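Local coordinates for protein glutamine cyclotransferase (Tannerella forsythia, PDB 6QRO) that probably converts N-terminal glutaminyl residues of peptides into pyroglutamate, as a zinc-dependent glutaminyl cyclase of the mammalian-like type II, at residues S33-I38 and D292-I297; A108-R113 and F162-D167; G131-G136 and L206-S211; G213-K218 and I272-P277. All coordinates share one frame; numbering follows the deposited sequence.

Interaction 1 of 4, residues S33-I38 and D292-I297; sequences SAYAYI and DTMENI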
loop_
_atom_site.group_PDB
_atom_site.type_symbol
_atom_site.label_atom_id
_atom_site.label_comp_id
_atom_site.label_asym_id
_atom_site.label_seq_id
_atom_site.Cartn_x
_atom_site.Cartn_y
_atom_site.Cartn_z
ATOM N N SER A 33 2.081 12.521 -12.205
ATOM C CA SER A 33 0.955 12.826 -11.323
ATOM C C SER A 33 1.009 11.991 -10.047
ATOM O O SER A 33 0.828 12.510 -8.945
ATOM C CB SER A 33 -0.371 12.607 -12.044
ATOM O OG SER A 33 -1.426 12.593 -11.100
ATOM N N ALA A 34 1.243 10.688 -10.184
ATOM C CA ALA A 34 1.398 9.842 -9.007
ATOM C C ALA A 34 2.502 10.383 -8.114
ATOM O O ALA A 34 2.399 10.306 -6.892
ATOM C CB ALA A 34 1.690 8.398 -9.424
ATOM N N TYR A 35 3.548 10.951 -8.721
ATOM C CA TYR A 35 4.618 11.601 -7.972
ATOM C C TYR A 35 4.088 12.786 -7.166
ATOM O O TYR A 35 4.408 12.933 -5.978
ATOM C CB TYR A 35 5.725 12.049 -8.951
ATOM C CG TYR A 35 6.993 12.571 -8.282
ATOM C CD1 TYR A 35 7.006 13.792 -7.617
ATOM C CD2 TYR A 35 8.175 11.823 -8.298
ATOM C CE1 TYR A 35 8.152 14.252 -6.979
ATOM C CE2 TYR A 35 9.331 12.285 -7.659
ATOM C CZ TYR A 35 9.305 13.500 -7.014
ATOM O OH TYR A 35 10.423 13.985 -6.379
ATOM N N ALA A 36 3.249 13.626 -7.776
ATOM C CA ALA A 36 2.689 14.767 -7.049
ATOM C C ALA A 36 1.744 14.330 -5.922
ATOM O O ALA A 36 1.698 14.975 -4.873
ATOM C CB ALA A 36 1.996 15.711 -8.033
ATOM N N TYR A 37 0.996 13.240 -6.112
ATOM C CA TYR A 37 0.128 12.718 -5.059
ATOM C C TYR A 37 0.946 12.218 -3.857
ATOM O O TYR A 37 0.547 12.409 -2.702
ATOM C CB TYR A 37 -0.732 11.589 -5.618
ATOM C CG TYR A 37 -1.937 11.989 -6.442
ATOM C CD1 TYR A 37 -2.810 12.982 -6.019
ATOM C CD2 TYR A 37 -2.197 11.368 -7.657
ATOM C CE1 TYR A 37 -3.928 13.333 -6.787
ATOM C CE2 TYR A 37 -3.299 11.716 -8.435
ATOM C CZ TYR A 37 -4.158 12.692 -7.988
ATOM O OH TYR A 37 -5.235 13.040 -8.761
ATOM N N ILE A 38 2.077 11.546 -4.113
ATOM C CA ILE A 38 2.999 11.189 -3.037
ATOM C C ILE A 38 3.489 12.444 -2.326
ATOM O O ILE A 38 3.493 12.518 -1.092
ATOM C CB ILE A 38 4.187 10.377 -3.588
ATOM C CG1 ILE A 38 3.740 9.069 -4.225
ATOM C CG2 ILE A 38 5.224 10.107 -2.487
ATOM C CD1 ILE A 38 4.935 8.306 -4.875
ATOM N N ASP A 292 13.743 8.114 4.617
ATOM C CA ASP A 292 12.613 7.788 3.749
ATOM C C ASP A 292 11.848 9.070 3.393
ATOM O O ASP A 292 10.811 9.415 3.974
ATOM C CB ASP A 292 11.736 6.719 4.388
ATOM C CG ASP A 292 10.687 6.205 3.432
ATOM O OD1 ASP A 292 10.687 6.685 2.269
ATOM O OD2 ASP A 292 9.883 5.319 3.814
ATOM N N THR A 293 12.403 9.813 2.435
ATOM C CA THR A 293 11.871 11.097 1.986
ATOM C C THR A 293 11.574 11.027 0.492
ATOM O O THR A 293 11.779 9.998 -0.155
ATOM C CB THR A 293 12.857 12.240 2.262
ATOM O OG1 THR A 293 14.046 12.015 1.505
ATOM C CG2 THR A 293 13.226 12.314 3.740
ATOM N N MET A 294 11.106 12.157 -0.057
ATOM C CA MET A 294 10.925 12.281 -1.500
ATOM C C MET A 294 12.226 12.102 -2.260
ATOM O O MET A 294 12.187 11.771 -3.448
ATOM C CB MET A 294 10.336 13.648 -1.853
ATOM C CG MET A 294 8.885 13.844 -1.502
ATOM S SD MET A 294 7.931 12.465 -2.174
ATOM C CE MET A 294 7.465 13.091 -3.785
ATOM N N GLU A 295 13.373 12.292 -1.593
ATOM C CA GLU A 295 14.670 12.228 -2.261
ATOM C C GLU A 295 14.861 10.907 -2.996
ATOM O O GLU A 295 15.588 10.858 -3.991
ATOM C CB GLU A 295 15.806 12.450 -1.248
ATOM C CG GLU A 295 15.997 13.919 -0.795
ATOM C CD GLU A 295 16.800 14.054 0.520
ATOM O OE1 GLU A 295 17.791 14.818 0.567
ATOM O OE2 GLU A 295 16.408 13.419 1.524
ATOM N N ASN A 296 14.178 9.843 -2.572
ATOM C CA ASN A 296 14.371 8.535 -3.182
ATOM C C ASN A 296 13.340 8.203 -4.252
ATOM O O ASN A 296 13.570 7.273 -5.031
ATOM C CB ASN A 296 14.284 7.425 -2.130
ATOM C CG ASN A 296 15.236 7.621 -0.983
ATOM O OD1 ASN A 296 16.439 7.808 -1.173
ATOM N ND2 ASN A 296 14.688 7.604 0.238
ATOM N N ILE A 297 12.245 8.956 -4.348
ATOM C CA ILE A 297 11.161 8.554 -5.240
ATOM C C ILE A 297 11.616 8.685 -6.690
ATOM O O ILE A 297 12.186 9.707 -7.089
ATOM C CB ILE A 297 9.892 9.381 -4.950
ATOM C CG1 ILE A 297 9.556 9.313 -3.452
ATOM C CG2 ILE A 297 8.736 8.929 -5.843
ATOM C CD1 ILE A 297 9.223 7.910 -2.914
HETATM O O HOH W 1 12.618 12.204 -5.941
#
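Met294 and Ile297 pack against Tyr35 and Ile38, two residues on one side of helix 31-43. Their own segment, 292-297, is a loop with a short 3-10 turn at 294-296. The Met294 side chain is the centre of the contact. Its CB points toward the helix, and CG turns beside the backbone N. The chain then bends at chi2 (-51°) and again at chi3 (-91°), which brings sulphur and methyl round between the two helix residues. SD meets CG2 of Ile38 at 3.6 Å. The terminal CE lies over one face of the Tyr35 ring, 3.9 Å from its centroid, as a CH-pi contact. It sits nearest the CE1 side of the ring, with Tyr35 CE1 at 3.5 Å from Met294 CE.

Ile297 contributes mainly its CG2 methyl. This methyl touches Tyr35 CD2 at 3.8 Å and also reaches CD1 of Ile38. The direct contact is therefore apolar. The polar link runs through one water at the phenol end of Tyr35. Tyr35 OH donates to it at 2.9 Å, and the water lies in the ring plane. The water in turn donates to the carbonyl oxygens of Met294 and Ile297. It thus ties the phenol to both ends of the turn.

Leu302 of helix 299-314 touches Tyr35, Ile38 and Ile297 and extends the apolar cluster. Within the loop, Glu295 N donates to Thr293 OG1 in an ST turn. This is helix-to-loop packing that joins helix 31-43, the first of the modelled chain, to the turn leading into helix 299-314.

Interaction 2 of 4, residues A108-R113 and F162-D167; sequences AHWDSR and FFDAED. With ZN (zinc ion), chain E.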
loop_
_atom_site.group_PDB
_atom_site.type_symbol
_atom_site.label_atom_id
_atom_site.label_comp_id
_atom_site.label_asym_id
_atom_site.label_seq_id
_atom_site.Cartn_x
_atom_site.Cartn_y
_atom_site.Cartn_z
ATOM N N ALA A 108 -3.156 -0.452 -0.298
ATOM C CA ALA A 108 -1.886 0.049 0.203
ATOM C C ALA A 108 -2.157 0.689 1.551
ATOM O O ALA A 108 -3.289 1.055 1.864
ATOM C CB ALA A 108 -1.224 1.050 -0.744
ATOM N N HIS A 109 -1.110 0.812 2.351
ATOM C CA HIS A 109 -1.239 1.519 3.613
ATOM C C HIS A 109 -0.824 2.976 3.454
ATOM O O HIS A 109 0.031 3.317 2.633
ATOM C CB HIS A 109 -0.436 0.832 4.720
ATOM C CG HIS A 109 0.970 1.325 4.885
ATOM N ND1 HIS A 109 1.289 2.413 5.667
ATOM C CD2 HIS A 109 2.146 0.838 4.418
ATOM C CE1 HIS A 109 2.600 2.582 5.662
ATOM N NE2 HIS A 109 3.142 1.645 4.903
ATOM N N TRP A 110 -1.499 3.851 4.208
ATOM C CA TRP A 110 -1.288 5.271 4.059
ATOM C C TRP A 110 -0.734 5.957 5.298
ATOM O O TRP A 110 -0.242 7.083 5.180
ATOM C CB TRP A 110 -2.597 5.960 3.644
ATOM C CG TRP A 110 -3.675 6.120 4.688
ATOM C CD1 TRP A 110 -4.637 5.223 5.028
ATOM C CD2 TRP A 110 -3.941 7.307 5.450
ATOM N NE1 TRP A 110 -5.472 5.766 5.988
ATOM C CE2 TRP A 110 -5.069 7.047 6.251
ATOM C CE3 TRP A 110 -3.325 8.562 5.535
ATOM C CZ2 TRP A 110 -5.599 7.993 7.123
ATOM C CZ3 TRP A 110 -3.862 9.508 6.400
ATOM C CH2 TRP A 110 -4.983 9.216 7.182
ATOM N N ASP A 111 -0.745 5.305 6.460
ATOM C CA ASP A 111 -0.153 5.904 7.652
ATOM C C ASP A 111 1.374 5.906 7.567
ATOM O O ASP A 111 1.994 5.127 6.835
ATOM C CB ASP A 111 -0.581 5.149 8.916
ATOM C CG ASP A 111 -0.160 3.688 8.906
ATOM O OD1 ASP A 111 -0.479 2.968 7.940
ATOM O OD2 ASP A 111 0.514 3.256 9.871
ATOM N N SER A 112 1.985 6.778 8.369
ATOM C CA SER A 112 3.432 6.808 8.545
ATOM C C SER A 112 3.811 6.317 9.934
ATOM O O SER A 112 3.128 6.615 10.924
ATOM C CB SER A 112 3.996 8.205 8.312
ATOM O OG SER A 112 3.616 8.631 7.037
ATOM N N ARG A 113 4.915 5.582 9.992
ATOM C CA ARG A 113 5.383 4.993 11.238
ATOM C C ARG A 113 5.726 6.065 12.264
ATOM O O ARG A 113 6.377 7.065 11.929
ATOM C CB ARG A 113 6.616 4.132 10.979
ATOM C CG ARG A 113 7.211 3.546 12.232
ATOM C CD ARG A 113 7.862 2.253 11.885
ATOM N NE ARG A 113 8.474 1.550 13.003
ATOM C CZ ARG A 113 7.782 0.954 13.972
ATOM N NH1 ARG A 113 6.452 1.035 13.992
ATOM N NH2 ARG A 113 8.416 0.314 14.945
ATOM N N PHE A 162 -7.196 2.111 1.119
ATOM C CA PHE A 162 -6.042 2.655 1.822
ATOM C C PHE A 162 -6.164 2.256 3.287
ATOM O O PHE A 162 -7.065 2.726 3.985
ATOM C CB PHE A 162 -5.966 4.178 1.691
ATOM C CG PHE A 162 -5.913 4.675 0.264
ATOM C CD1 PHE A 162 -5.127 4.044 -0.670
ATOM C CD2 PHE A 162 -6.664 5.763 -0.131
ATOM C CE1 PHE A 162 -5.071 4.496 -1.987
ATOM C CE2 PHE A 162 -6.626 6.211 -1.446
ATOM C CZ PHE A 162 -5.816 5.570 -2.376
ATOM N N PHE A 163 -5.271 1.390 3.748
ATOM C CA PHE A 163 -5.325 0.896 5.122
ATOM C C PHE A 163 -4.523 1.766 6.092
ATOM O O PHE A 163 -3.365 2.115 5.836
ATOM C CB PHE A 163 -4.841 -0.554 5.186
ATOM C CG PHE A 163 -5.838 -1.531 4.644
ATOM C CD1 PHE A 163 -7.142 -1.521 5.111
ATOM C CD2 PHE A 163 -5.472 -2.482 3.726
ATOM C CE1 PHE A 163 -8.069 -2.414 4.650
ATOM C CE2 PHE A 163 -6.402 -3.388 3.246
ATOM C CZ PHE A 163 -7.708 -3.350 3.713
ATOM N N ASP A 164 -5.134 2.068 7.225
ATOM C CA ASP A 164 -4.521 2.859 8.278
ATOM C C ASP A 164 -3.781 1.969 9.276
ATOM O O ASP A 164 -3.972 0.748 9.325
ATOM C CB ASP A 164 -5.592 3.677 9.006
ATOM C CG ASP A 164 -5.041 4.931 9.650
ATOM O OD1 ASP A 164 -3.800 5.095 9.702
ATOM O OD2 ASP A 164 -5.865 5.744 10.116
ATOM N N ALA A 165 -2.914 2.609 10.065
ATOM C CA ALA A 165 -2.319 2.004 11.262
ATOM C C ALA A 165 -1.643 0.672 10.941
ATOM O O ALA A 165 -1.666 -0.264 11.745
ATOM C CB ALA A 165 -3.361 1.840 12.376
ATOM N N GLU A 166 -1.054 0.587 9.745
ATOM C CA GLU A 166 -0.291 -0.583 9.336
ATOM C C GLU A 166 1.105 -0.597 9.934
ATOM O O GLU A 166 1.640 -1.679 10.202
ATOM C CB GLU A 166 -0.187 -0.604 7.814
ATOM C CG GLU A 166 0.674 -1.690 7.179
ATOM C CD GLU A 166 2.130 -1.227 6.924
ATOM O OE1 GLU A 166 2.469 -0.090 7.314
ATOM O OE2 GLU A 166 2.925 -1.975 6.311
ATOM N N ASP A 167 1.700 0.585 10.138
ATOM C CA ASP A 167 3.129 0.743 10.379
ATOM C C ASP A 167 3.433 1.223 11.796
ATOM O O ASP A 167 4.445 1.894 12.024
ATOM C CB ASP A 167 3.730 1.717 9.365
ATOM C CG ASP A 167 5.005 1.195 8.758
ATOM O OD1 ASP A 167 5.348 0.033 9.019
ATOM O OD2 ASP A 167 5.650 1.910 8.001
HETATM ZN ZN ZN E . 6.951 0.480 7.405
HETATM O O HOH W 2 7.562 -1.047 6.783
#
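Asp111 receives two backbone N-H groups from the 162-167 segment, one on each carboxylate oxygen. Asp167 N donates to Asp111 OD2 at 2.9 Å, on the syn lone pair. Glu166 N donates to Asp111 OD1 at 3.0 Å from above the carboxylate plane. His109 ND1 donates to the same OD1 from the opposite face, at 2.9 Å and bent to 139°. The other ring nitrogen, His109 NE2, donates to Asp134 OD1. Both nitrogens are thus satisfied, and the ring is fixed in rotation.

Glu166 OE1 lies over the centre of the imidazole, 2.9 Å above its plane. It is off the line of either N-H, so it packs on the face and is not hydrogen-bonded to the ring. The planes of carboxylate and ring are 17° apart.

Before these loops, the strands pair in parallel. Phe163 N donates to Ala108 O, and Trp110 N to Phe163 O. Trp110 NE1 bonds to Gln90 O, while the indole passes Phe162 CB and Asp164 CB. Arg113 NH1 donates to Asp167 O at 2.9 Å, with that oxygen in the guanidinium plane, and NH2 forms a salt bridge with Asp117.

Asp167 binds zinc through both oxygens, OD2 at 2.0 Å. Asp134, His288 and a water complete the site. Metal ligands on loops at the C-terminal ends of parallel strands are characteristic of the M28 zinc-peptidase fold.

Interaction 3 of 4, residues G131-G136 and L206-S211; sequences GADDGG and LDMVGS. With ZN (zinc ion), chain E.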
loop_
_atom_site.group_PDB
_atom_site.type_symbol
_atom_site.label_atom_id
_atom_site.label_comp_id
_atom_site.label_asym_id
_atom_site.label_seq_id
_atom_site.Cartn_x
_atom_site.Cartn_y
_atom_site.Cartn_z
ATOM N N GLY A 131 7.661 8.700 5.650
ATOM C CA GLY A 131 7.051 7.568 4.982
ATOM C C GLY A 131 6.703 7.861 3.540
ATOM O O GLY A 131 5.612 7.501 3.077
ATOM N N ALA A 132 7.613 8.523 2.818
ATOM C CA ALA A 132 7.377 8.819 1.411
ATOM C C ALA A 132 7.257 7.535 0.604
ATOM O O ALA A 132 6.319 7.355 -0.175
ATOM C CB ALA A 132 8.501 9.702 0.865
ATOM N N ASP A 133 8.203 6.630 0.771
ATOM C CA ASP A 133 8.083 5.360 0.080
ATOM C C ASP A 133 7.259 4.362 0.881
ATOM O O ASP A 133 6.452 3.612 0.322
ATOM C CB ASP A 133 9.474 4.823 -0.212
ATOM C CG ASP A 133 9.447 3.674 -1.143
ATOM O OD1 ASP A 133 8.637 3.712 -2.102
ATOM O OD2 ASP A 133 10.254 2.743 -0.924
ATOM N N ASP A 134 7.430 4.374 2.198
ATOM C CA ASP A 134 6.747 3.444 3.098
ATOM C C ASP A 134 5.431 4.097 3.544
ATOM O O ASP A 134 5.318 4.735 4.592
ATOM C CB ASP A 134 7.704 3.084 4.236
ATOM C CG ASP A 134 7.141 2.089 5.214
ATOM O OD1 ASP A 134 6.025 1.585 4.982
ATOM O OD2 ASP A 134 7.874 1.769 6.189
ATOM N N GLY A 135 4.409 3.928 2.701
ATOM C CA GLY A 135 3.155 4.636 2.860
ATOM C C GLY A 135 2.767 5.478 1.658
ATOM O O GLY A 135 1.737 5.224 1.035
ATOM N N GLY A 136 3.584 6.482 1.324
ATOM C CA GLY A 136 3.219 7.430 0.276
ATOM C C GLY A 136 3.184 6.850 -1.126
ATOM O O GLY A 136 2.288 7.162 -1.914
ATOM N N LEU A 206 0.176 -2.785 -2.978
ATOM C CA LEU A 206 1.351 -2.002 -3.335
ATOM C C LEU A 206 1.979 -1.473 -2.057
ATOM O O LEU A 206 1.310 -0.790 -1.275
ATOM C CB LEU A 206 0.979 -0.839 -4.258
ATOM C CG LEU A 206 0.224 -1.200 -5.530
ATOM C CD1 LEU A 206 -0.084 0.040 -6.385
ATOM C CD2 LEU A 206 1.135 -2.123 -6.286
ATOM N N ASP A 207 3.252 -1.789 -1.842
ATOM C CA ASP A 207 3.959 -1.367 -0.636
ATOM C C ASP A 207 5.398 -1.030 -0.989
ATOM O O ASP A 207 6.095 -1.861 -1.567
ATOM C CB ASP A 207 3.913 -2.462 0.436
ATOM C CG ASP A 207 4.412 -1.986 1.790
ATOM O OD1 ASP A 207 4.754 -0.798 1.962
ATOM O OD2 ASP A 207 4.462 -2.824 2.699
ATOM N N MET A 208 5.834 0.183 -0.661
ATOM C CA MET A 208 7.197 0.635 -0.958
ATOM C C MET A 208 7.511 0.398 -2.437
ATOM O O MET A 208 8.356 -0.418 -2.828
ATOM C CB MET A 208 8.222 -0.017 -0.026
ATOM C CG MET A 208 8.244 0.691 1.328
ATOM S SD MET A 208 9.093 -0.117 2.683
ATOM C CE MET A 208 8.084 -1.539 2.971
ATOM N N VAL A 209 6.766 1.147 -3.250
ATOM C CA VAL A 209 6.767 0.976 -4.696
ATOM C C VAL A 209 7.238 2.257 -5.373
ATOM O O VAL A 209 6.907 2.507 -6.536
ATOM C CB VAL A 209 5.386 0.535 -5.220
ATOM C CG1 VAL A 209 5.220 -0.959 -5.101
ATOM C CG2 VAL A 209 4.278 1.229 -4.439
ATOM N N GLY A 210 8.070 3.045 -4.682
ATOM C CA GLY A 210 8.595 4.251 -5.308
ATOM C C GLY A 210 10.095 4.496 -5.231
ATOM O O GLY A 210 10.565 5.502 -5.764
ATOM N N SER A 211 10.876 3.594 -4.641
ATOM C CA SER A 211 12.272 3.927 -4.385
ATOM C C SER A 211 13.122 3.702 -5.626
ATOM O O SER A 211 12.856 2.815 -6.445
ATOM C CB SER A 211 12.855 3.118 -3.225
ATOM O OG SER A 211 12.863 1.729 -3.515
HETATM ZN ZN ZN E . 6.951 0.480 7.405
HETATM O O HOH W 3 4.047 1.492 0.381
HETATM O O HOH W 4 10.439 1.277 -3.910
HETATM O O HOH W 2 7.562 -1.047 6.783
#
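Asp133 and Met208 bring the start of helix 132-151 and the loop after strand 203-207 together, with CA atoms 4.9 Å apart and Met208 CA giving a C-H...O contact to Asp133 O. The Asp133 side chain enters the bend of that loop. Its CG is anti to the backbone N (chi1 -169°), which carries the carboxylate across to 208-211. OD1 accepts from Gly210 N at 2.7 Å, on the syn side and near the carboxylate plane. OD2 lies between the CB atoms of Met208 and Ser211.

Met208 crosses Asp133 at about a right angle and then runs alongside Asp134, pointing the same way. Met208 CG is 3.6 Å from Asp134 CA, and its SD is 3.8 Å from Asp134 CB. The thioether thus packs along the aliphatic root of a zinc ligand.

Asp134 binds zinc through OD2 at 2.0 Å, while its OD1 is held by His109. Asp134 OD1 and Asp207 OD1 are 4.1 Å apart. A water lies between the two segments, 2.9 Å from Asp207 OD1 and within hydrogen-bonding distance of Asp133 O.

Asp292 accepts from the backbone N of both Asp133 and Asp134. Several carboxylates are therefore buried close together. Their negative charge is probably offset by zinc and by the N-H donors around them, with the helix start adding to the effect at Asp133 and Asp134.

Interaction 4 of 4, residues G213-K218 and I272-P277; sequences GATFYK and IINYDP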
loop_
_atom_site.group_PDB
_atom_site.type_symbol
_atom_site.label_atom_id
_atom_site.label_comp_id
_atom_site.label_asym_id
_atom_site.label_seq_id
_atom_site.Cartn_x
_atom_site.Cartn_y
_atom_site.Cartn_z
ATOM N N GLY A 213 15.811 2.266 -7.852
ATOM C CA GLY A 213 16.423 0.951 -7.921
ATOM C C GLY A 213 15.597 -0.180 -7.347
ATOM O O GLY A 213 16.129 -1.274 -7.151
ATOM N N ALA A 214 14.320 0.045 -7.064
ATOM C CA ALA A 214 13.497 -0.998 -6.464
ATOM C C ALA A 214 13.398 -2.236 -7.357
ATOM O O ALA A 214 13.389 -2.150 -8.588
ATOM C CB ALA A 214 12.100 -0.447 -6.151
ATOM N N THR A 215 13.360 -3.400 -6.715
ATOM C CA THR A 215 13.213 -4.686 -7.380
ATOM C C THR A 215 12.185 -5.471 -6.593
ATOM O O THR A 215 12.388 -5.743 -5.408
ATOM C CB THR A 215 14.546 -5.465 -7.473
ATOM O OG1 THR A 215 15.077 -5.730 -6.166
ATOM C CG2 THR A 215 15.579 -4.749 -8.331
ATOM N N PHE A 216 11.091 -5.845 -7.246
ATOM C CA PHE A 216 9.992 -6.543 -6.579
ATOM C C PHE A 216 10.130 -8.027 -6.894
ATOM O O PHE A 216 9.787 -8.482 -7.991
ATOM C CB PHE A 216 8.636 -5.991 -7.013
ATOM C CG PHE A 216 8.551 -4.501 -6.957
ATOM C CD1 PHE A 216 8.693 -3.833 -5.756
ATOM C CD2 PHE A 216 8.351 -3.760 -8.108
ATOM C CE1 PHE A 216 8.618 -2.457 -5.698
ATOM C CE2 PHE A 216 8.280 -2.371 -8.053
ATOM C CZ PHE A 216 8.415 -1.723 -6.843
ATOM N N TYR A 217 10.634 -8.779 -5.917
ATOM C CA TYR A 217 10.657 -10.221 -6.022
ATOM C C TYR A 217 9.286 -10.775 -5.674
ATOM O O TYR A 217 8.441 -10.088 -5.098
ATOM C CB TYR A 217 11.703 -10.827 -5.082
ATOM C CG TYR A 217 13.150 -10.572 -5.438
ATOM C CD1 TYR A 217 13.666 -9.284 -5.517
ATOM C CD2 TYR A 217 14.014 -11.635 -5.652
ATOM C CE1 TYR A 217 14.995 -9.065 -5.815
ATOM C CE2 TYR A 217 15.336 -11.430 -5.942
ATOM C CZ TYR A 217 15.824 -10.149 -6.027
ATOM O OH TYR A 217 17.152 -9.971 -6.334
ATOM N N LYS A 218 9.067 -12.036 -6.036
ATOM C CA LYS A 218 7.809 -12.705 -5.732
ATOM C C LYS A 218 7.817 -13.069 -4.257
ATOM O O LYS A 218 8.660 -13.853 -3.813
ATOM C CB LYS A 218 7.630 -13.955 -6.592
ATOM C CG LYS A 218 7.789 -13.724 -8.095
ATOM C CD LYS A 218 7.594 -15.035 -8.878
ATOM C CE LYS A 218 7.355 -14.798 -10.366
ATOM N NZ LYS A 218 7.431 -16.044 -11.185
ATOM N N ILE A 272 3.101 -6.308 -4.014
ATOM C CA ILE A 272 4.183 -5.735 -4.796
ATOM C C ILE A 272 4.957 -4.900 -3.788
ATOM O O ILE A 272 4.495 -3.845 -3.356
ATOM C CB ILE A 272 3.668 -4.912 -5.979
ATOM C CG1 ILE A 272 2.706 -5.759 -6.824
ATOM C CG2 ILE A 272 4.839 -4.455 -6.835
ATOM C CD1 ILE A 272 2.130 -5.044 -8.064
ATOM N N ILE A 273 6.103 -5.410 -3.347
ATOM C CA ILE A 273 6.842 -4.805 -2.242
ATOM C C ILE A 273 8.311 -4.892 -2.574
ATOM O O ILE A 273 8.773 -5.907 -3.099
ATOM C CB ILE A 273 6.520 -5.482 -0.874
ATOM C CG1 ILE A 273 7.387 -4.907 0.251
ATOM C CG2 ILE A 273 6.620 -7.013 -0.931
ATOM C CD1 ILE A 273 6.955 -5.338 1.639
ATOM N N ASN A 274 9.046 -3.818 -2.289
ATOM C CA ASN A 274 10.480 -3.837 -2.551
ATOM C C ASN A 274 11.149 -4.933 -1.737
ATOM O O ASN A 274 10.894 -5.076 -0.537
ATOM C CB ASN A 274 11.117 -2.489 -2.227
ATOM C CG ASN A 274 12.617 -2.483 -2.492
ATOM O OD1 ASN A 274 13.080 -2.916 -3.565
ATOM N ND2 ASN A 274 13.382 -1.955 -1.539
ATOM N N TYR A 275 11.997 -5.724 -2.388
ATOM C CA TYR A 275 12.833 -6.666 -1.662
ATOM C C TYR A 275 14.276 -6.244 -1.872
ATOM O O TYR A 275 14.758 -6.233 -3.014
ATOM C CB TYR A 275 12.594 -8.097 -2.148
ATOM C CG TYR A 275 13.485 -9.150 -1.525
ATOM C CD1 TYR A 275 13.244 -9.591 -0.233
ATOM C CD2 TYR A 275 14.503 -9.755 -2.243
ATOM C CE1 TYR A 275 14.023 -10.570 0.346
ATOM C CE2 TYR A 275 15.284 -10.744 -1.673
ATOM C CZ TYR A 275 15.038 -11.149 -0.373
ATOM O OH TYR A 275 15.819 -12.129 0.210
ATOM N N ASP A 276 14.980 -5.947 -0.770
ATOM C CA ASP A 276 16.385 -5.562 -0.867
ATOM C C ASP A 276 17.262 -6.663 -0.289
ATOM O O ASP A 276 17.372 -6.789 0.940
ATOM C CB ASP A 276 16.638 -4.229 -0.157
ATOM C CG ASP A 276 17.931 -3.561 -0.607
ATOM O OD1 ASP A 276 18.908 -4.269 -0.901
ATOM O OD2 ASP A 276 17.979 -2.326 -0.682
ATOM N N PRO A 277 17.989 -7.397 -1.133
ATOM C CA PRO A 277 18.742 -8.567 -0.654
ATOM C C PRO A 277 20.048 -8.245 0.051
ATOM O O PRO A 277 20.665 -9.160 0.610
ATOM C CB PRO A 277 18.984 -9.364 -1.944
ATOM C CG PRO A 277 18.972 -8.343 -3.032
ATOM C CD PRO A 277 17.995 -7.284 -2.603
HETATM O O HOH W 5 6.645 -8.057 -4.483
HETATM O O HOH W 6 9.561 -8.708 -2.897
#
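Phe216 and Ile272 form the tight, buried end of this contact, and Tyr217 and Tyr275 the outer one. Ile272 CG2 lies over one face of the Phe216 ring, 3.9 Å from its centroid, as a CH-pi contact. The edge of the same ring meets the backbone, with Phe216 CD1 at 3.4 Å from Ile273 O. Thr301 and Val305 of helix 299-314 also touch Phe216, and Phe246 meets it edge-to-face.

Hydrogen bonds hold the middle. Tyr275 N donates to Thr215 O at 3.0 Å, nearly straight at 172°. Asn274 has CG anti to its backbone N, and this extends OD1 to Thr215 N at 3.2 Å, in the plane of the amide carbonyl. Thr215 OG1 adds a weak bond to Tyr275 O.

Toward the partly exposed side, the tyrosines make a T-shaped stack. The Tyr275 edge points at the Tyr217 face, with centroids 4.8 Å apart and planes at 63°. Tyr275 CD2 stands over that face near the CD1 side. Farther out, Pro277 CG only approaches Tyr217 OH, at 4.1 Å.

Water also fills part of the join. One molecule accepts from Ile273 N and lies at 2.8 Å from Tyr217 O, where the strands do not pair directly. The contact sets the short strand 216-218 beside 269-273, the outermost parallel strand of the central sheet in this alpha/beta fold.

In the fold
Interactions 2 and 3 are wholly buried and share the zinc ion and its water. Their strands 103-109 and 203-207 are neighbours in the central sheet. Their chemistry is that of carboxylates, backbone N-H groups and metal. Interactions 1 and 4 lie farther out, only partly buried, with centres about 17 Å apart. Interaction 1 is apolar apart from one bridging water; interaction 4 combines aromatic packing with direct hydrogen bonds and water. Each still reaches the core through interaction 3: Asp292 of interaction 1 also holds its helix start, and Asp207 N probably donates to Ile272 O between neighbouring strands. Interaction 1 closes the longest loop, which contains the other three.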